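Alpha-pyrone synthesis polyketide synthase-like Pks18 (PDB 1TED) probably extends medium- and long-chain acyl-CoA starters with malonyl-CoA to make tri- and tetraketide alpha-pyrones, acting as a type III polyketide synthase. Local coordinates at residues I369-A374 and L387-R392; V32-G37 and P244-V249. All coordinates share one frame; numbering follows the deposited sequence.

Contact 1 of 2, residues I369-A374 and L387-R392; sequences ISTGVA and LFDIIR
Ser370 and Arg392 meet through the serine hydroxyl: Arg392 NE donates to Ser370 OG over 2.8 Å at an N-H...O angle of 169°, with the oxygen lying in the guanidinium plane, at its edge. A second donation to it, from Arg392 NH2 at 3.3 Å, is weak. The strongest partner of the guanidinium is Glu364, whose OE1 forms a salt bridge with NH2; NH1 goes to Met359 O. Ser370 OG is gripped by Arg392 NE and by a hydrogen bond with Glu364 OE2, and Glu364 probably also offsets the arginine's charge.

On the opposite face of the sheet, Thr371 and Asp389 run side by side. Thr371 OG1 donates to Asp389 OD1 over 2.8 Å, on the syn side but 30° out of the carboxylate plane, and OD1 also has a salt bridge to Arg250.

Ser370 and Ile390 exchange N-H...O bonds in both directions, as do Gly372 and Phe388 (Gly372 N to Phe388 O 2.7 Å, Phe388 N to Gly372 O 2.6 Å). Thr371 N, in a non-hydrogen-bonded pair, is taken by Asp308 OD2. Phe388 CG sits between its backbone N and carbonyl carbon (chi1 67°). The ring lies over Gly372, with CA 3.8 Å from the centroid, near the ring normal, in a CH-pi contact, and Gly372 O 3.2 Å above its plane, offset toward the rim. This aromatic ring over a cross-strand glycine belongs to the beta hairpin 370-378/382-390 of the thiolase fold.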
ATOM      1  N   ILE A 369     -24.269  16.040  18.722  1.00 41.80           N
ATOM      2  CA  ILE A 369     -23.562  14.787  18.445  1.00 37.53           C
ATOM      3  C   ILE A 369     -24.420  13.861  17.591  1.00 34.85           C
ATOM      4  O   ILE A 369     -25.393  13.271  18.057  1.00 34.16           O
ATOM      5  CB  ILE A 369     -23.149  13.998  19.719  1.00 36.61           C
ATOM      6  CG1 ILE A 369     -22.259  14.846  20.618  1.00 32.69           C
ATOM      7  CG2 ILE A 369     -22.387  12.726  19.310  1.00 36.88           C
ATOM      8  CD1 ILE A 369     -21.731  14.088  21.820  1.00 30.94           C
ATOM      9  N   SER A 370     -24.051  13.745  16.325  1.00 32.96           N
ATOM     10  CA  SER A 370     -24.761  12.880  15.398  1.00 29.98           C
ATOM     11  C   SER A 370     -23.915  11.614  15.278  1.00 28.78           C
ATOM     12  O   SER A 370     -22.692  11.692  15.175  1.00 29.13           O
ATOM     13  CB  SER A 370     -24.889  13.579  14.046  1.00 28.44           C
ATOM     14  OG  SER A 370     -25.446  14.868  14.221  1.00 25.45           O
ATOM     15  N   THR A 371     -24.545  10.449  15.322  1.00 26.72           N
ATOM     16  CA  THR A 371     -23.788   9.208  15.216  1.00 25.07           C
ATOM     17  C   THR A 371     -23.971   8.625  13.828  1.00 25.56           C
ATOM     18  O   THR A 371     -25.090   8.466  13.366  1.00 25.94           O
ATOM     19  CB  THR A 371     -24.248   8.182  16.274  1.00 24.15           C
ATOM     20  OG1 THR A 371     -23.945   8.687  17.576  1.00 26.06           O
ATOM     21  CG2 THR A 371     -23.544   6.845  16.086  1.00 21.72           C
ATOM     22  N   GLY A 372     -22.875   8.290  13.166  1.00 24.51           N
ATOM     23  CA  GLY A 372     -23.005   7.745  11.834  1.00 24.58           C
ATOM     24  C   GLY A 372     -22.130   6.551  11.531  1.00 25.30           C
ATOM     25  O   GLY A 372     -21.179   6.247  12.251  1.00 26.12           O
ATOM     26  N   VAL A 373     -22.486   5.863  10.455  1.00 23.79           N
ATOM     27  CA  VAL A 373     -21.745   4.710   9.990  1.00 22.74           C
ATOM     28  C   VAL A 373     -21.378   4.980   8.538  1.00 24.21           C
ATOM     29  O   VAL A 373     -22.211   5.426   7.741  1.00 23.79           O
ATOM     30  CB  VAL A 373     -22.584   3.412  10.016  1.00 22.44           C
ATOM     31  CG1 VAL A 373     -21.766   2.277   9.404  1.00 21.19           C
ATOM     32  CG2 VAL A 373     -23.031   3.070  11.460  1.00 19.47           C
ATOM     33  N   ALA A 374     -20.121   4.730   8.204  1.00 23.99           N
ATOM     34  CA  ALA A 374     -19.665   4.914   6.843  1.00 23.99           C
ATOM     35  C   ALA A 374     -19.099   3.577   6.391  1.00 25.19           C
ATOM     36  O   ALA A 374     -18.554   2.818   7.200  1.00 26.08           O
ATOM     37  CB  ALA A 374     -18.595   5.988   6.784  1.00 22.17           C
ATOM     38  N   LEU A 387     -17.724   3.388  12.555  1.00 24.89           N
ATOM     39  CA  LEU A 387     -18.811   3.987  13.321  1.00 24.49           C
ATOM     40  C   LEU A 387     -18.190   5.324  13.727  1.00 24.80           C
ATOM     41  O   LEU A 387     -17.021   5.358  14.108  1.00 26.52           O
ATOM     42  CB  LEU A 387     -19.143   3.174  14.584  1.00 22.80           C
ATOM     43  CG  LEU A 387     -20.116   3.859  15.570  1.00 21.99           C
ATOM     44  CD1 LEU A 387     -21.493   4.012  14.930  1.00 20.92           C
ATOM     45  CD2 LEU A 387     -20.242   3.044  16.849  1.00 17.95           C
ATOM     46  N   PHE A 388     -18.940   6.418  13.645  1.00 24.01           N
ATOM     47  CA  PHE A 388     -18.372   7.707  14.003  1.00 26.38           C
ATOM     48  C   PHE A 388     -19.354   8.691  14.618  1.00 27.07           C
ATOM     49  O   PHE A 388     -20.569   8.521  14.527  1.00 29.77           O
ATOM     50  CB  PHE A 388     -17.710   8.334  12.765  1.00 26.03           C
ATOM     51  CG  PHE A 388     -18.679   8.714  11.679  1.00 26.38           C
ATOM     52  CD1 PHE A 388     -19.353   9.934  11.721  1.00 26.69           C
ATOM     53  CD2 PHE A 388     -18.933   7.845  10.619  1.00 25.70           C
ATOM     54  CE1 PHE A 388     -20.269  10.284  10.717  1.00 27.00           C
ATOM     55  CE2 PHE A 388     -19.844   8.187   9.613  1.00 26.28           C
ATOM     56  CZ  PHE A 388     -20.512   9.408   9.663  1.00 25.65           C
ATOM     57  N   ASP A 389     -18.801   9.722  15.249  1.00 27.42           N
ATOM     58  CA  ASP A 389     -19.573  10.787  15.887  1.00 29.92           C
ATOM     59  C   ASP A 389     -19.144  12.165  15.359  1.00 31.06           C
ATOM     60  O   ASP A 389     -17.952  12.459  15.281  1.00 32.47           O
ATOM     61  CB  ASP A 389     -19.356  10.768  17.407  1.00 29.89           C
ATOM     62  CG  ASP A 389     -20.352   9.888  18.138  1.00 31.29           C
ATOM     63  OD1 ASP A 389     -21.170   9.208  17.478  1.00 32.35           O
ATOM     64  OD2 ASP A 389     -20.314   9.877  19.386  1.00 31.74           O
ATOM     65  N   ILE A 390     -20.110  12.991  14.973  1.00 30.81           N
ATOM     66  CA  ILE A 390     -19.813  14.347  14.521  1.00 31.46           C
ATOM     67  C   ILE A 390     -20.330  15.279  15.620  1.00 32.09           C
ATOM     68  O   ILE A 390     -21.523  15.281  15.949  1.00 31.33           O
ATOM     69  CB  ILE A 390     -20.524  14.716  13.194  1.00 33.46           C
ATOM     70  CG1 ILE A 390     -20.033  13.827  12.047  1.00 33.86           C
ATOM     71  CG2 ILE A 390     -20.227  16.181  12.843  1.00 33.14           C
ATOM     72  CD1 ILE A 390     -20.768  14.084  10.734  1.00 32.88           C
ATOM     73  N   ILE A 391     -19.435  16.066  16.200  1.00 31.14           N
ATOM     74  CA  ILE A 391     -19.843  16.974  17.251  1.00 32.97           C
ATOM     75  C   ILE A 391     -20.509  18.222  16.671  1.00 34.70           C
ATOM     76  O   ILE A 391     -19.928  18.934  15.842  1.00 35.15           O
ATOM     77  CB  ILE A 391     -18.642  17.360  18.137  1.00 32.55           C
ATOM     78  CG1 ILE A 391     -18.024  16.082  18.716  1.00 33.02           C
ATOM     79  CG2 ILE A 391     -19.091  18.304  19.242  1.00 33.06           C
ATOM     80  CD1 ILE A 391     -17.069  16.305  19.834  1.00 37.39           C
ATOM     81  N   ARG A 392     -21.747  18.462  17.089  1.00 34.18           N
ATOM     82  CA  ARG A 392     -22.489  19.618  16.610  1.00 35.79           C
ATOM     83  C   ARG A 392     -22.281  20.784  17.567  1.00 36.39           C
ATOM     84  O   ARG A 392     -22.125  21.924  17.135  1.00 37.71           O
ATOM     85  CB  ARG A 392     -23.975  19.277  16.489  1.00 33.90           C
ATOM     86  CG  ARG A 392     -24.247  18.058  15.618  1.00 31.92           C
ATOM     87  CD  ARG A 392     -23.637  18.200  14.229  1.00 30.25           C
ATOM     88  NE  ARG A 392     -24.057  17.107  13.351  1.00 29.94           N
ATOM     89  CZ  ARG A 392     -23.767  17.021  12.056  1.00 28.83           C
ATOM     90  NH1 ARG A 392     -23.042  17.966  11.464  1.00 26.10           N
ATOM     91  NH2 ARG A 392     -24.225  16.000  11.347  1.00 27.11           N
TER

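Contact 2 of 2, residues V32-G37 and P244-V249; sequences VAVIEG and PGKVVV
Val247 O receives Ile35 N over 2.8 Å, in the plane of the carbonyl and with an N-H...O angle of 161°, the shortest direct hydrogen bond between 32-37 and 244-249. The same oxygen is approached by Val34 CA at 3.4 Å in a CA-H...O contact. The return bond of this antiparallel pair, Val247 N to Ile35 O, is weak, and a water that donates to Gly245 O adds only a weak bond to Ile35 O. Further along, Val249 N donates to Ala33 O; in place of a direct Ala33 N to Val249 O bond, a water accepts from Ala33 N at 2.7 Å and donates to Val249 O.

Apolar side chains meet on both faces. Ile35 and Val247 lie side by side and point the same way, Ile35 CD1 being 3.8 Å from Val247 CG1; Ile35 CG1 also meets Val249 CG2. On the other face, Val34 CG2 meets Val248 CG2. Val32 points toward the other segment, and its CG1 presses on Val248 CG1 at 3.4 Å, tighter than usual for two carbons. Both CG1 atoms lie anti to their own backbone N (chi1 -167° and -178°), and they meet where the side chains cross at about a right angle.

Lys246 crosses Val34 with its CG near Val34 CG1, then bends toward Glu36. Its NZ stays 4.2 Å from Glu36 OE2, beyond a salt bridge; a water donates to OE2 and weakly accepts from NZ, and Glu36 OE1 makes a long, weak ion pair with Lys196. Glu36 and Gly37 both face Val232 in a classic beta bulge. Cohesion therefore comes from valine and isoleucine packing and a few backbone bonds, supplemented by water, with the charged pair probably adding only modest attraction.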
ATOM      1  N   VAL A  32      -8.886   8.155  21.885  1.00 28.99           N
ATOM      2  CA  VAL A  32      -9.730   7.939  20.721  1.00 28.92           C
ATOM      3  C   VAL A  32      -9.248   8.792  19.543  1.00 28.21           C
ATOM      4  O   VAL A  32      -8.903   9.963  19.720  1.00 30.11           O
ATOM      5  CB  VAL A  32     -11.189   8.303  21.027  1.00 30.20           C
ATOM      6  CG1 VAL A  32     -12.087   7.766  19.922  1.00 31.60           C
ATOM      7  CG2 VAL A  32     -11.604   7.711  22.372  1.00 33.25           C
ATOM      8  N   ALA A  33      -9.221   8.208  18.347  1.00 26.82           N
ATOM      9  CA  ALA A  33      -8.774   8.931  17.158  1.00 26.34           C
ATOM     10  C   ALA A  33      -9.858   9.889  16.686  1.00 27.24           C
ATOM     11  O   ALA A  33     -11.039   9.544  16.644  1.00 26.70           O
ATOM     12  CB  ALA A  33      -8.413   7.959  16.047  1.00 22.18           C
ATOM     13  N   VAL A  34      -9.435  11.096  16.330  1.00 26.79           N
ATOM     14  CA  VAL A  34     -10.333  12.145  15.879  1.00 26.83           C
ATOM     15  C   VAL A  34      -9.877  12.778  14.561  1.00 26.93           C
ATOM     16  O   VAL A  34      -8.703  13.096  14.390  1.00 24.71           O
ATOM     17  CB  VAL A  34     -10.433  13.260  16.970  1.00 27.39           C
ATOM     18  CG1 VAL A  34     -11.181  14.487  16.437  1.00 24.36           C
ATOM     19  CG2 VAL A  34     -11.125  12.700  18.200  1.00 28.86           C
ATOM     20  N   ILE A  35     -10.805  12.935  13.622  1.00 27.06           N
ATOM     21  CA  ILE A  35     -10.495  13.588  12.355  1.00 27.08           C
ATOM     22  C   ILE A  35     -10.578  15.057  12.741  1.00 28.50           C
ATOM     23  O   ILE A  35     -11.656  15.569  12.999  1.00 27.29           O
ATOM     24  CB  ILE A  35     -11.557  13.299  11.280  1.00 26.74           C
ATOM     25  CG1 ILE A  35     -11.518  11.820  10.895  1.00 26.72           C
ATOM     26  CG2 ILE A  35     -11.326  14.198  10.071  1.00 22.23           C
ATOM     27  CD1 ILE A  35     -12.742  11.372  10.096  1.00 28.00           C
ATOM     28  N   GLU A  36      -9.434  15.725  12.791  1.00 29.96           N
ATOM     29  CA  GLU A  36      -9.391  17.111  13.211  1.00 32.20           C
ATOM     30  C   GLU A  36      -9.375  18.093  12.050  1.00 31.77           C
ATOM     31  O   GLU A  36      -9.672  19.275  12.216  1.00 31.34           O
ATOM     32  CB  GLU A  36      -8.181  17.289  14.140  1.00 35.16           C
ATOM     33  CG  GLU A  36      -8.163  16.176  15.176  1.00 39.15           C
ATOM     34  CD  GLU A  36      -7.265  16.423  16.365  1.00 44.23           C
ATOM     35  OE1 GLU A  36      -6.049  16.619  16.168  1.00 47.35           O
ATOM     36  OE2 GLU A  36      -7.779  16.398  17.509  1.00 46.84           O
ATOM     37  N   GLY A  37      -9.050  17.581  10.869  1.00 31.79           N
ATOM     38  CA  GLY A  37      -9.017  18.408   9.681  1.00 30.29           C
ATOM     39  C   GLY A  37      -9.502  17.576   8.516  1.00 29.82           C
ATOM     40  O   GLY A  37      -9.230  16.380   8.456  1.00 29.63           O
ATOM     41  N   PRO A 244     -17.141  21.833  17.794  1.00 39.61           N
ATOM     42  CA  PRO A 244     -18.062  21.481  16.708  1.00 38.65           C
ATOM     43  C   PRO A 244     -17.333  21.209  15.391  1.00 37.56           C
ATOM     44  O   PRO A 244     -16.373  21.903  15.043  1.00 39.12           O
ATOM     45  CB  PRO A 244     -18.978  22.699  16.636  1.00 37.40           C
ATOM     46  CG  PRO A 244     -19.093  23.085  18.065  1.00 38.90           C
ATOM     47  CD  PRO A 244     -17.643  23.006  18.532  1.00 38.68           C
ATOM     48  N   GLY A 245     -17.786  20.189  14.672  1.00 34.89           N
ATOM     49  CA  GLY A 245     -17.155  19.842  13.415  1.00 32.99           C
ATOM     50  C   GLY A 245     -16.186  18.679  13.537  1.00 32.03           C
ATOM     51  O   GLY A 245     -15.921  17.999  12.550  1.00 32.24           O
ATOM     52  N   LYS A 246     -15.653  18.448  14.734  1.00 32.05           N
ATOM     53  CA  LYS A 246     -14.716  17.347  14.939  1.00 34.01           C
ATOM     54  C   LYS A 246     -15.434  16.010  14.765  1.00 34.95           C
ATOM     55  O   LYS A 246     -16.610  15.865  15.118  1.00 33.59           O
ATOM     56  CB  LYS A 246     -14.063  17.428  16.329  1.00 35.63           C
ATOM     57  CG  LYS A 246     -12.624  17.974  16.319  1.00 38.74           C
ATOM     58  CD  LYS A 246     -12.585  19.477  16.066  1.00 43.80           C
ATOM     59  CE  LYS A 246     -11.339  19.931  15.281  1.00 45.08           C
ATOM     60  NZ  LYS A 246     -10.026  19.609  15.924  1.00 49.61           N
ATOM     61  N   VAL A 247     -14.724  15.033  14.209  1.00 33.82           N
ATOM     62  CA  VAL A 247     -15.308  13.719  13.961  1.00 31.58           C
ATOM     63  C   VAL A 247     -14.556  12.642  14.721  1.00 31.16           C
ATOM     64  O   VAL A 247     -13.372  12.420  14.471  1.00 31.92           O
ATOM     65  CB  VAL A 247     -15.262  13.378  12.456  1.00 29.17           C
ATOM     66  CG1 VAL A 247     -15.846  12.005  12.213  1.00 28.35           C
ATOM     67  CG2 VAL A 247     -16.020  14.416  11.665  1.00 29.13           C
ATOM     68  N   VAL A 248     -15.240  11.968  15.641  1.00 30.53           N
ATOM     69  CA  VAL A 248     -14.620  10.901  16.424  1.00 29.92           C
ATOM     70  C   VAL A 248     -14.728   9.545  15.708  1.00 30.36           C
ATOM     71  O   VAL A 248     -15.823   9.124  15.315  1.00 28.84           O
ATOM     72  CB  VAL A 248     -15.284  10.768  17.828  1.00 30.25           C
ATOM     73  CG1 VAL A 248     -14.589   9.676  18.641  1.00 28.55           C
ATOM     74  CG2 VAL A 248     -15.218  12.087  18.567  1.00 28.12           C
ATOM     75  N   VAL A 249     -13.596   8.873  15.521  1.00 29.36           N
ATOM     76  CA  VAL A 249     -13.603   7.559  14.887  1.00 30.30           C
ATOM     77  C   VAL A 249     -13.735   6.550  16.028  1.00 31.47           C
ATOM     78  O   VAL A 249     -12.752   6.122  16.634  1.00 32.06           O
ATOM     79  CB  VAL A 249     -12.307   7.301  14.066  1.00 30.73           C
ATOM     80  CG1 VAL A 249     -12.378   5.944  13.387  1.00 30.17           C
ATOM     81  CG2 VAL A 249     -12.139   8.384  13.004  1.00 27.49           C
TER
HETATM   82  O   HOH W   1     -10.390   5.781  18.033  1.00 37.72           O
HETATM   83  O   HOH W   2     -13.058  18.070  11.203  1.00 35.59           O
HETATM   84  O   HOH W   3      -9.795  17.956  18.737  1.00 36.36           O

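How the contacts relate
From the N terminus, strand 32-41 comes first and stays without its 247-256 neighbour until 206 residues of helices and strands between the two segments have been traced; contact 2 then closes that long loop and joins the N-terminal part to the C-terminal part of the fold. Contact 1 opens only afterwards, closing the hairpin of strands 370-378 and 382-390, whose short turn is 379-381. The two loops are in series, neither nested nor crossed. Their centres lie 9 Å apart, and strand 247-256 stands beside 382-390 in one mixed sheet: Val248 N probably bonds to Asp389 O and Gly245 N to Ile391 O, giving the order 32-41, 247-256, 382-390, 370-378.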